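Local coordinates for protein myosin regulatory light chain, striated adductor muscle (Argopecten irradians, PDB 1WDC) that serves as the calcium-binding regulatory light chain of scallop muscle myosin, which makes the motor's ATPase activity depend on calcium, at residues B[39-42]-B[43-47]; B[83-86]-B[87-90]; B[109-112]-B[113-117]; B[137-141]-B[142-146]. All coordinates share one frame; numbering follows the deposited sequence.

All four contacts are local, and they divide between two parts of an elongated molecule. Contact 1 belongs to helix 37-47, which leaves the metal-binding EF-hand loop, about 34 Å between centres from contacts 2 and 4 and about 40 Å from contact 3. Contact 2 is the most superficial; contacts 1, 3 and 4 each mix buried apolar residues with exposed polar ones. Contacts 2 and 4 are both helix starts, capped by Ser85 and Asp140, and pack together through Glu86 and Thr145. Contact 3 is a helix end, touching contact 4 through Ile109 and Phe139. A salt bridge marks contact 1, a water bridge contact 2, methionine packing contact 3 and an oblique phenylalanine pair contact 4.

Contact 1. Residues B[39-42]-B[43-47]; sequences DIKA and ISEQL. With MG (magnesium ion), chain D.
Lys41 and Glu45, one helical turn apart, are joined by a salt bridge on the outer side of the helix. From CB the lysine runs out extended, with CG anti to the backbone N (chi1 179°). CG lies 3.8 Å from Glu45 OE2, CD stays a little farther from that oxygen, and CE comes back to 3.4 Å from Glu45 OE2. A bend at the last torsion then turns NZ onto Glu45 OE2 at 2.9 Å, from above the carboxylate plane. The lysine's outer carbons thus lie near the oxygen whose charge NZ is likely to offset. Residues 39-47 make up nearly all of helix 37-47, the exiting helix of an EF-hand, and Asp39 still belongs to the loop's metal site. Asp39 OD2 binds the magnesium ion at 2.3 Å, in company with a water, the carboxylates of Asp28, Asp30 and Asp32, and the carbonyl of Phe34. On another side of the helix, Ile40 O accepts two bonds from Ser44, from OG at 2.9 Å and from N at 2.8 Å, arriving from opposite faces of the carbonyl plane. With an alanine at Ser44 the hydroxyl's bond is gone, and Ile40 O would probably be held from one face, by the backbone N-H, instead of from both. Ile43 CG2 also rests against Ile40 O, at 3.2 Å, while Ile40 packs on Leu56, Met59 and Leu60 of helix 53-60.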
loop_
_atom_site.group_PDB
_atom_site.type_symbol
_atom_site.label_atom_id
_atom_site.label_comp_id
_atom_site.label_asym_id
_atom_site.label_seq_id
_atom_site.Cartn_x
_atom_site.Cartn_y
_atom_site.Cartn_z
ATOM N N ASP B 39 -7.100 35.164 29.503
ATOM C CA ASP B 39 -8.105 35.186 28.423
ATOM C C ASP B 39 -8.554 33.777 28.019
ATOM O O ASP B 39 -9.745 33.501 27.872
ATOM C CB ASP B 39 -7.520 35.819 27.176
ATOM C CG ASP B 39 -7.528 37.318 27.208
ATOM O OD1 ASP B 39 -8.432 37.966 27.790
ATOM O OD2 ASP B 39 -6.637 37.838 26.546
ATOM N N ILE B 40 -7.569 32.979 27.620
ATOM C CA ILE B 40 -7.750 31.550 27.401
ATOM C C ILE B 40 -8.584 30.875 28.504
ATOM O O ILE B 40 -9.475 30.101 28.189
ATOM C CB ILE B 40 -6.373 30.872 27.286
ATOM C CG1 ILE B 40 -5.646 31.377 26.058
ATOM C CG2 ILE B 40 -6.509 29.364 27.176
ATOM C CD1 ILE B 40 -4.290 30.795 25.987
ATOM N N LYS B 41 -8.281 31.141 29.783
ATOM C CA LYS B 41 -9.056 30.622 30.926
ATOM C C LYS B 41 -10.471 31.175 30.972
ATOM O O LYS B 41 -11.417 30.410 31.131
ATOM C CB LYS B 41 -8.377 30.943 32.249
ATOM C CG LYS B 41 -9.118 30.474 33.511
ATOM C CD LYS B 41 -8.138 30.357 34.702
ATOM C CE LYS B 41 -8.832 30.133 36.048
ATOM N NZ LYS B 41 -9.982 31.077 36.236
ATOM N N ALA B 42 -10.633 32.476 30.770
ATOM C CA ALA B 42 -11.959 33.045 30.800
ATOM C C ALA B 42 -12.850 32.435 29.685
ATOM O O ALA B 42 -13.965 31.968 29.959
ATOM C CB ALA B 42 -11.873 34.533 30.664
ATOM N N ILE B 43 -12.335 32.401 28.445
ATOM C CA ILE B 43 -13.046 31.812 27.299
ATOM C C ILE B 43 -13.238 30.291 27.411
ATOM O O ILE B 43 -14.326 29.815 27.140
ATOM C CB ILE B 43 -12.350 32.174 25.939
ATOM C CG1 ILE B 43 -13.304 31.942 24.752
ATOM C CG2 ILE B 43 -11.089 31.344 25.731
ATOM C CD1 ILE B 43 -14.769 32.299 24.991
ATOM N N SER B 44 -12.257 29.561 27.958
ATOM C CA SER B 44 -12.391 28.114 28.171
ATOM C C SER B 44 -13.499 27.820 29.143
ATOM O O SER B 44 -14.367 26.998 28.871
ATOM C CB SER B 44 -11.112 27.491 28.734
ATOM O OG SER B 44 -10.124 27.308 27.736
ATOM N N GLU B 45 -13.441 28.449 30.310
ATOM C CA GLU B 45 -14.407 28.172 31.354
ATOM C C GLU B 45 -15.783 28.504 30.879
ATOM O O GLU B 45 -16.753 28.152 31.521
ATOM C CB GLU B 45 -14.124 29.027 32.564
ATOM C CG GLU B 45 -12.991 28.535 33.426
ATOM C CD GLU B 45 -12.658 29.507 34.528
ATOM O OE1 GLU B 45 -12.981 30.694 34.372
ATOM O OE2 GLU B 45 -12.003 29.096 35.508
ATOM N N GLN B 46 -15.836 29.433 29.942
ATOM C CA GLN B 46 -17.077 29.787 29.251
ATOM C C GLN B 46 -17.639 28.718 28.277
ATOM O O GLN B 46 -18.835 28.706 28.003
ATOM C CB GLN B 46 -16.859 31.119 28.506
ATOM C CG GLN B 46 -17.867 31.465 27.415
ATOM C CD GLN B 46 -18.141 32.960 27.328
ATOM O OE1 GLN B 46 -18.019 33.691 28.319
ATOM N NE2 GLN B 46 -18.571 33.410 26.152
ATOM N N LEU B 47 -16.774 27.869 27.721
ATOM C CA LEU B 47 -17.175 26.916 26.684
ATOM C C LEU B 47 -17.412 25.519 27.254
ATOM O O LEU B 47 -18.070 24.683 26.612
ATOM C CB LEU B 47 -16.119 26.862 25.555
ATOM C CG LEU B 47 -15.887 28.150 24.741
ATOM C CD1 LEU B 47 -14.744 28.004 23.773
ATOM C CD2 LEU B 47 -17.123 28.520 23.995
HETATM MG MG MG D . -6.037 39.945 25.814
HETATM O O HOH W 1 -4.506 39.617 27.653
#

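Contact 2. Residues B[83-86]-B[87-90]; sequences TDSE and ETIR
From Ser85 onward the backbone winds into helix 86-94, whose first turn is tied by Ile89 N to Ser85 O at 3.1 Å and Arg90 N to Glu86 O at 2.8 Å. Ser85 OG stands between the backbone N and the carbonyl carbon (chi1 59°), a position that turns it back over the helix start. There it takes a weak bond from Thr88 N at 3.4 Å and lies 2.9 Å from Thr88 OG1. This is an N-cap: a side-chain oxygen meets an amide that has no carbonyl of a preceding turn to bind. It begins helix 86-94, the first helix of the second EF-hand. Just before the cap, the Asp84 carboxylate crosses Thr88, with OD1 at 3.6 Å from CG2, while Asp84 OD2 is held by a basic and a polar side chain of another protein chain. Ile89 CG1 packs at 3.9 Å on Asp84 CB. Farther along, Glu86 and Arg90 are linked through a water, which donates to Glu86 OE2 at 2.7 Å and accepts from Arg90 NE at 2.9 Å, in the plane of the guanidinium. Glu86 OE1 bonds to Ser151, and Glu86 O lies over one guanidinium face.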
loop_
_atom_site.group_PDB
_atom_site.type_symbol
_atom_site.label_atom_id
_atom_site.label_comp_id
_atom_site.label_asym_id
_atom_site.label_seq_id
_atom_site.Cartn_x
_atom_site.Cartn_y
_atom_site.Cartn_z
ATOM N N THR B 83 1.253 18.828 5.360
ATOM C CA THR B 83 0.233 17.820 5.234
ATOM C C THR B 83 -0.257 17.911 3.777
ATOM O O THR B 83 0.029 18.884 3.075
ATOM C CB THR B 83 -0.879 18.108 6.258
ATOM O OG1 THR B 83 -1.886 17.092 6.199
ATOM C CG2 THR B 83 -1.503 19.465 5.989
ATOM N N ASP B 84 -0.787 16.802 3.268
ATOM C CA ASP B 84 -1.139 16.668 1.859
ATOM C C ASP B 84 -2.473 17.310 1.548
ATOM O O ASP B 84 -3.311 17.417 2.427
ATOM C CB ASP B 84 -1.150 15.194 1.488
ATOM C CG ASP B 84 0.254 14.637 1.324
ATOM O OD1 ASP B 84 0.868 14.935 0.267
ATOM O OD2 ASP B 84 0.775 13.974 2.256
ATOM N N SER B 85 -2.656 17.788 0.322
ATOM C CA SER B 85 -3.952 18.299 -0.085
ATOM C C SER B 85 -5.044 17.232 -0.048
ATOM O O SER B 85 -4.750 16.049 0.009
ATOM C CB SER B 85 -3.866 18.851 -1.482
ATOM O OG SER B 85 -3.438 17.832 -2.353
ATOM N N GLU B 86 -6.301 17.658 -0.177
ATOM C CA GLU B 86 -7.433 16.753 -0.062
ATOM C C GLU B 86 -7.496 15.837 -1.263
ATOM O O GLU B 86 -7.821 14.645 -1.151
ATOM C CB GLU B 86 -8.733 17.531 0.032
ATOM C CG GLU B 86 -9.841 16.749 0.715
ATOM C CD GLU B 86 -11.177 17.485 0.753
ATOM O OE1 GLU B 86 -11.175 18.730 0.653
ATOM O OE2 GLU B 86 -12.223 16.831 0.969
ATOM N N GLU B 87 -7.102 16.384 -2.401
ATOM C CA GLU B 87 -7.065 15.615 -3.629
ATOM C C GLU B 87 -6.020 14.500 -3.569
ATOM O O GLU B 87 -6.312 13.357 -3.918
ATOM C CB GLU B 87 -6.779 16.539 -4.806
ATOM C CG GLU B 87 -6.724 15.820 -6.145
ATOM C CD GLU B 87 -6.254 16.729 -7.261
ATOM O OE1 GLU B 87 -5.105 17.243 -7.180
ATOM O OE2 GLU B 87 -7.051 16.948 -8.202
ATOM N N THR B 88 -4.842 14.826 -3.037
ATOM C CA THR B 88 -3.783 13.843 -2.844
ATOM C C THR B 88 -4.219 12.692 -1.936
ATOM O O THR B 88 -3.930 11.535 -2.220
ATOM C CB THR B 88 -2.518 14.478 -2.234
ATOM O OG1 THR B 88 -1.984 15.435 -3.146
ATOM C CG2 THR B 88 -1.451 13.419 -1.974
ATOM N N ILE B 89 -4.879 13.032 -0.836
ATOM C CA ILE B 89 -5.357 12.046 0.133
ATOM C C ILE B 89 -6.518 11.212 -0.419
ATOM O O ILE B 89 -6.518 9.999 -0.298
ATOM C CB ILE B 89 -5.803 12.713 1.478
ATOM C CG1 ILE B 89 -4.675 13.592 2.060
ATOM C CG2 ILE B 89 -6.198 11.616 2.504
ATOM C CD1 ILE B 89 -5.110 14.498 3.227
ATOM N N ARG B 90 -7.463 11.855 -1.082
ATOM C CA ARG B 90 -8.527 11.108 -1.747
ATOM C C ARG B 90 -8.047 10.138 -2.855
ATOM O O ARG B 90 -8.492 8.985 -2.910
ATOM C CB ARG B 90 -9.557 12.069 -2.302
ATOM C CG ARG B 90 -10.905 11.422 -2.456
ATOM C CD ARG B 90 -11.855 12.343 -3.171
ATOM N NE ARG B 90 -11.647 13.745 -2.825
ATOM C CZ ARG B 90 -11.236 14.654 -3.699
ATOM N NH1 ARG B 90 -10.781 14.276 -4.890
ATOM N NH2 ARG B 90 -11.213 15.928 -3.360
HETATM O O HOH W 2 -12.675 14.493 -0.198
#

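Contact 3. Residues B[109-112]-B[113-117]; sequences IKDL and LENMG
Met116 folds back over the last turn of the helix that precedes it and touches Asp111 and Leu112. Its CB lies 3.1 Å from Leu112 O, its SD meets Leu112 CD2 at 4.1 Å, and the chain, bent at the last torsion (chi3 -86°), brings CE to 3.3 Å from Asp111 O and 3.7 Å from Asp111 OD2. The methionine lies obliquely across two side chains and covers the carbonyl between them with its methyl. A chi1 of 178° points the Asp111 carboxylate away from its own amide and along the helix toward Asn115, and the two side chains cross at about a right angle. On the buried side of the helix, Ile109 CD1 packs on Leu113 CG at 4.3 Å.

Behind these groups stand the i to i+4 backbone bonds that set their spacing. Leu113 N bonds to Ile109 O at 3.1 Å and Glu114 N to Lys110 O at 2.9 Å, but the last two are poorer: Asn115 N reaches Asp111 O at an N-H...O angle of 135°, and Met116 N makes a weak bond to Leu112 O. Helical backbone angles stop at Asn115; Met116 is already extended, and Gly117 continues with a positive phi. Farther out, Leu113 and Ile109 lean on Phe129 of helix 122-131, Lys110 makes a cation-pi contact with that ring, and Leu112 and Met116 pack on aromatic and apolar side chains of two other protein chains. Weakening bonds and a positive phi mark the C-terminal end of helix 106-115, the second helix of this EF-hand, before the chain turns to helix 122-131.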
loop_
_atom_site.group_PDB
_atom_site.type_symbol
_atom_site.label_atom_id
_atom_site.label_comp_id
_atom_site.label_asym_id
_atom_site.label_seq_id
_atom_site.Cartn_x
_atom_site.Cartn_y
_atom_site.Cartn_z
ATOM N N ILE B 109 -9.934 -1.645 4.781
ATOM C CA ILE B 109 -9.177 -0.488 5.261
ATOM C C ILE B 109 -8.560 -0.671 6.674
ATOM O O ILE B 109 -7.401 -0.364 6.849
ATOM C CB ILE B 109 -9.987 0.856 5.159
ATOM C CG1 ILE B 109 -9.048 2.031 5.429
ATOM C CG2 ILE B 109 -11.151 0.910 6.162
ATOM C CD1 ILE B 109 -7.920 2.152 4.440
ATOM N N LYS B 110 -9.225 -1.382 7.587
ATOM C CA LYS B 110 -8.604 -1.695 8.886
ATOM C C LYS B 110 -7.365 -2.551 8.697
ATOM O O LYS B 110 -6.353 -2.379 9.381
ATOM C CB LYS B 110 -9.579 -2.440 9.813
ATOM C CG LYS B 110 -10.786 -1.625 10.138
ATOM C CD LYS B 110 -11.450 -2.052 11.409
ATOM C CE LYS B 110 -12.236 -0.864 11.971
ATOM N NZ LYS B 110 -13.234 -1.257 13.026
ATOM N N ASP B 111 -7.471 -3.500 7.771
ATOM C CA ASP B 111 -6.411 -4.475 7.543
ATOM C C ASP B 111 -5.186 -3.812 6.930
ATOM O O ASP B 111 -4.060 -4.061 7.344
ATOM C CB ASP B 111 -6.958 -5.551 6.627
ATOM C CG ASP B 111 -5.939 -6.604 6.274
ATOM O OD1 ASP B 111 -5.315 -7.151 7.208
ATOM O OD2 ASP B 111 -5.839 -6.930 5.053
ATOM N N LEU B 112 -5.436 -2.880 6.018
ATOM C CA LEU B 112 -4.385 -2.087 5.387
ATOM C C LEU B 112 -3.612 -1.288 6.419
ATOM O O LEU B 112 -2.410 -1.434 6.499
ATOM C CB LEU B 112 -4.994 -1.132 4.357
ATOM C CG LEU B 112 -5.405 -1.751 3.031
ATOM C CD1 LEU B 112 -6.235 -0.751 2.263
ATOM C CD2 LEU B 112 -4.146 -2.112 2.263
ATOM N N LEU B 113 -4.343 -0.589 7.299
ATOM C CA LEU B 113 -3.800 0.359 8.289
ATOM C C LEU B 113 -3.083 -0.292 9.440
ATOM O O LEU B 113 -1.987 0.126 9.832
ATOM C CB LEU B 113 -4.905 1.238 8.891
ATOM C CG LEU B 113 -5.628 2.310 8.056
ATOM C CD1 LEU B 113 -6.697 2.947 8.947
ATOM C CD2 LEU B 113 -4.632 3.373 7.539
ATOM N N GLU B 114 -3.640 -1.401 9.882
ATOM C CA GLU B 114 -3.173 -2.043 11.076
ATOM C C GLU B 114 -2.049 -3.047 10.850
ATOM O O GLU B 114 -1.214 -3.286 11.728
ATOM C CB GLU B 114 -4.371 -2.687 11.721
ATOM C CG GLU B 114 -4.039 -3.644 12.789
ATOM C CD GLU B 114 -5.259 -4.033 13.554
ATOM O OE1 GLU B 114 -6.360 -4.167 12.946
ATOM O OE2 GLU B 114 -5.124 -4.130 14.784
ATOM N N ASN B 115 -2.037 -3.647 9.670
ATOM C CA ASN B 115 -1.284 -4.858 9.449
ATOM C C ASN B 115 -0.192 -4.627 8.469
ATOM O O ASN B 115 0.652 -5.477 8.264
ATOM C CB ASN B 115 -2.193 -5.938 8.902
ATOM C CG ASN B 115 -3.088 -6.530 9.957
ATOM O OD1 ASN B 115 -4.284 -6.713 9.733
ATOM N ND2 ASN B 115 -2.513 -6.872 11.105
ATOM N N MET B 116 -0.233 -3.481 7.823
ATOM C CA MET B 116 0.652 -3.250 6.721
ATOM C C MET B 116 1.278 -1.888 6.872
ATOM O O MET B 116 0.695 -1.013 7.534
ATOM C CB MET B 116 -0.141 -3.290 5.411
ATOM C CG MET B 116 0.022 -4.548 4.629
ATOM S SD MET B 116 -1.471 -4.794 3.748
ATOM C CE MET B 116 -2.374 -5.637 5.016
ATOM N N GLY B 117 2.322 -1.659 6.073
ATOM C CA GLY B 117 2.952 -0.359 6.021
ATOM C C GLY B 117 3.610 -0.026 7.336
ATOM O O GLY B 117 4.171 -0.900 7.992
#

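Contact 4. Residues B[137-141]-B[142-146]; sequences GKFDY and VKFTA
The Phe144 ring has the tip of Phe139 over one face, with CZ 3.6 Å from Phe144 CG and displaced toward the ring's rim. The two planes meet at 48°, an oblique pairing with centroids 5.1 Å apart. A chi1 of 172° swings the Phe139 ring away from its own N and forward from the strand to the first turn of the helix. Tyr141 CE1 touches Val142 CG2 at 3.9 Å, and its hydroxyl bonds to Asp97. Between Phe139 and Tyr141 in the chain, Asp140 is the N-cap. Its OD1 accepts from Lys143 N at 3.2 Å, from above the carboxylate plane, and more weakly from Val142 N, while Asp140 O takes the straight bond of Phe144 N at 2.8 Å. OD2 lies beside the lysine chain, 3.6 Å from Lys143 CB. A leucine at Asp140 would probably leave the amides of Val142 and Lys143 without their side-chain acceptor at the helix start. Tyr141 O is gripped twice by Thr145, nearly end-on by OG1 at 2.6 Å and from above its plane by N. Phe139 makes backbone bonds to Leu104 from strand 138-139, which lies antiparallel between strands 104-105 and 134-135, and its ring also packs on Ile106 and Ile109 of helix 106-115. Tyr141 and Thr145 meet Phe93 of helix 86-94; residues 137-146 thus lead from the small antiparallel sheet into helix 141-149.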
loop_
_atom_site.group_PDB
_atom_site.type_symbol
_atom_site.label_atom_id
_atom_site.label_comp_id
_atom_site.label_asym_id
_atom_site.label_seq_id
_atom_site.Cartn_x
_atom_site.Cartn_y
_atom_site.Cartn_z
ATOM N N GLY B 137 -21.176 -1.566 6.300
ATOM C CA GLY B 137 -19.912 -2.237 6.093
ATOM C C GLY B 137 -18.992 -1.507 5.146
ATOM O O GLY B 137 -17.910 -1.975 4.875
ATOM N N LYS B 138 -19.366 -0.300 4.749
ATOM C CA LYS B 138 -18.528 0.533 3.878
ATOM C C LYS B 138 -18.047 1.807 4.560
ATOM O O LYS B 138 -18.835 2.738 4.742
ATOM C CB LYS B 138 -19.288 0.944 2.608
ATOM C CG LYS B 138 -19.167 -0.052 1.456
ATOM C CD LYS B 138 -20.535 -0.406 0.901
ATOM C CE LYS B 138 -21.204 0.762 0.128
ATOM N NZ LYS B 138 -22.725 0.752 0.172
ATOM N N PHE B 139 -16.728 1.949 4.572
ATOM C CA PHE B 139 -16.036 3.181 4.954
ATOM C C PHE B 139 -16.048 4.223 3.811
ATOM O O PHE B 139 -15.674 3.916 2.667
ATOM C CB PHE B 139 -14.605 2.791 5.370
ATOM C CG PHE B 139 -13.678 3.951 5.622
ATOM C CD1 PHE B 139 -13.548 4.480 6.900
ATOM C CD2 PHE B 139 -12.802 4.376 4.623
ATOM C CE1 PHE B 139 -12.573 5.387 7.175
ATOM C CE2 PHE B 139 -11.812 5.281 4.883
ATOM C CZ PHE B 139 -11.685 5.793 6.161
ATOM N N ASP B 140 -16.570 5.418 4.102
ATOM C CA ASP B 140 -16.648 6.519 3.139
ATOM C C ASP B 140 -15.355 7.398 3.152
ATOM O O ASP B 140 -15.295 8.455 3.778
ATOM C CB ASP B 140 -17.921 7.350 3.439
ATOM C CG ASP B 140 -18.219 8.419 2.378
ATOM O OD1 ASP B 140 -17.347 8.729 1.552
ATOM O OD2 ASP B 140 -19.330 8.979 2.374
ATOM N N TYR B 141 -14.382 7.032 2.325
ATOM C CA TYR B 141 -13.113 7.724 2.317
ATOM C C TYR B 141 -13.178 9.120 1.723
ATOM O O TYR B 141 -12.249 9.914 1.884
ATOM C CB TYR B 141 -12.044 6.893 1.627
ATOM C CG TYR B 141 -12.207 6.692 0.130
ATOM C CD1 TYR B 141 -11.868 7.714 -0.777
ATOM C CD2 TYR B 141 -12.629 5.453 -0.398
ATOM C CE1 TYR B 141 -11.996 7.525 -2.152
ATOM C CE2 TYR B 141 -12.698 5.247 -1.783
ATOM C CZ TYR B 141 -12.399 6.297 -2.637
ATOM O OH TYR B 141 -12.454 6.143 -3.988
ATOM N N VAL B 142 -14.221 9.411 0.964
ATOM C CA VAL B 142 -14.313 10.740 0.406
ATOM C C VAL B 142 -14.684 11.663 1.561
ATOM O O VAL B 142 -14.033 12.685 1.773
ATOM C CB VAL B 142 -15.352 10.837 -0.721
ATOM C CG1 VAL B 142 -15.408 12.229 -1.222
ATOM C CG2 VAL B 142 -14.978 9.944 -1.871
ATOM N N LYS B 143 -15.572 11.187 2.432
ATOM C CA LYS B 143 -16.065 12.012 3.515
ATOM C C LYS B 143 -15.072 12.079 4.601
ATOM O O LYS B 143 -15.026 13.057 5.315
ATOM C CB LYS B 143 -17.361 11.471 4.100
ATOM C CG LYS B 143 -18.566 12.343 3.778
ATOM C CD LYS B 143 -18.141 13.802 3.385
ATOM C CE LYS B 143 -18.029 14.000 1.848
ATOM N NZ LYS B 143 -17.141 15.155 1.427
ATOM N N PHE B 144 -14.465 10.939 4.883
ATOM C CA PHE B 144 -13.384 10.882 5.840
ATOM C C PHE B 144 -12.233 11.852 5.474
ATOM O O PHE B 144 -11.633 12.476 6.348
ATOM C CB PHE B 144 -12.859 9.458 5.926
ATOM C CG PHE B 144 -11.708 9.305 6.871
ATOM C CD1 PHE B 144 -11.928 9.145 8.229
ATOM C CD2 PHE B 144 -10.394 9.299 6.399
ATOM C CE1 PHE B 144 -10.852 8.968 9.102
ATOM C CE2 PHE B 144 -9.331 9.125 7.264
ATOM C CZ PHE B 144 -9.555 8.958 8.611
ATOM N N THR B 145 -11.881 11.934 4.198
ATOM C CA THR B 145 -10.836 12.854 3.773
ATOM C C THR B 145 -11.205 14.315 4.054
ATOM O O THR B 145 -10.393 15.042 4.622
ATOM C CB THR B 145 -10.516 12.666 2.283
ATOM O OG1 THR B 145 -10.062 11.321 2.055
ATOM C CG2 THR B 145 -9.450 13.638 1.848
ATOM N N ALA B 146 -12.417 14.737 3.678
ATOM C CA ALA B 146 -12.949 16.040 4.065
ATOM C C ALA B 146 -12.880 16.298 5.590
ATOM O O ALA B 146 -12.303 17.284 6.021
ATOM C CB ALA B 146 -14.364 16.172 3.572
#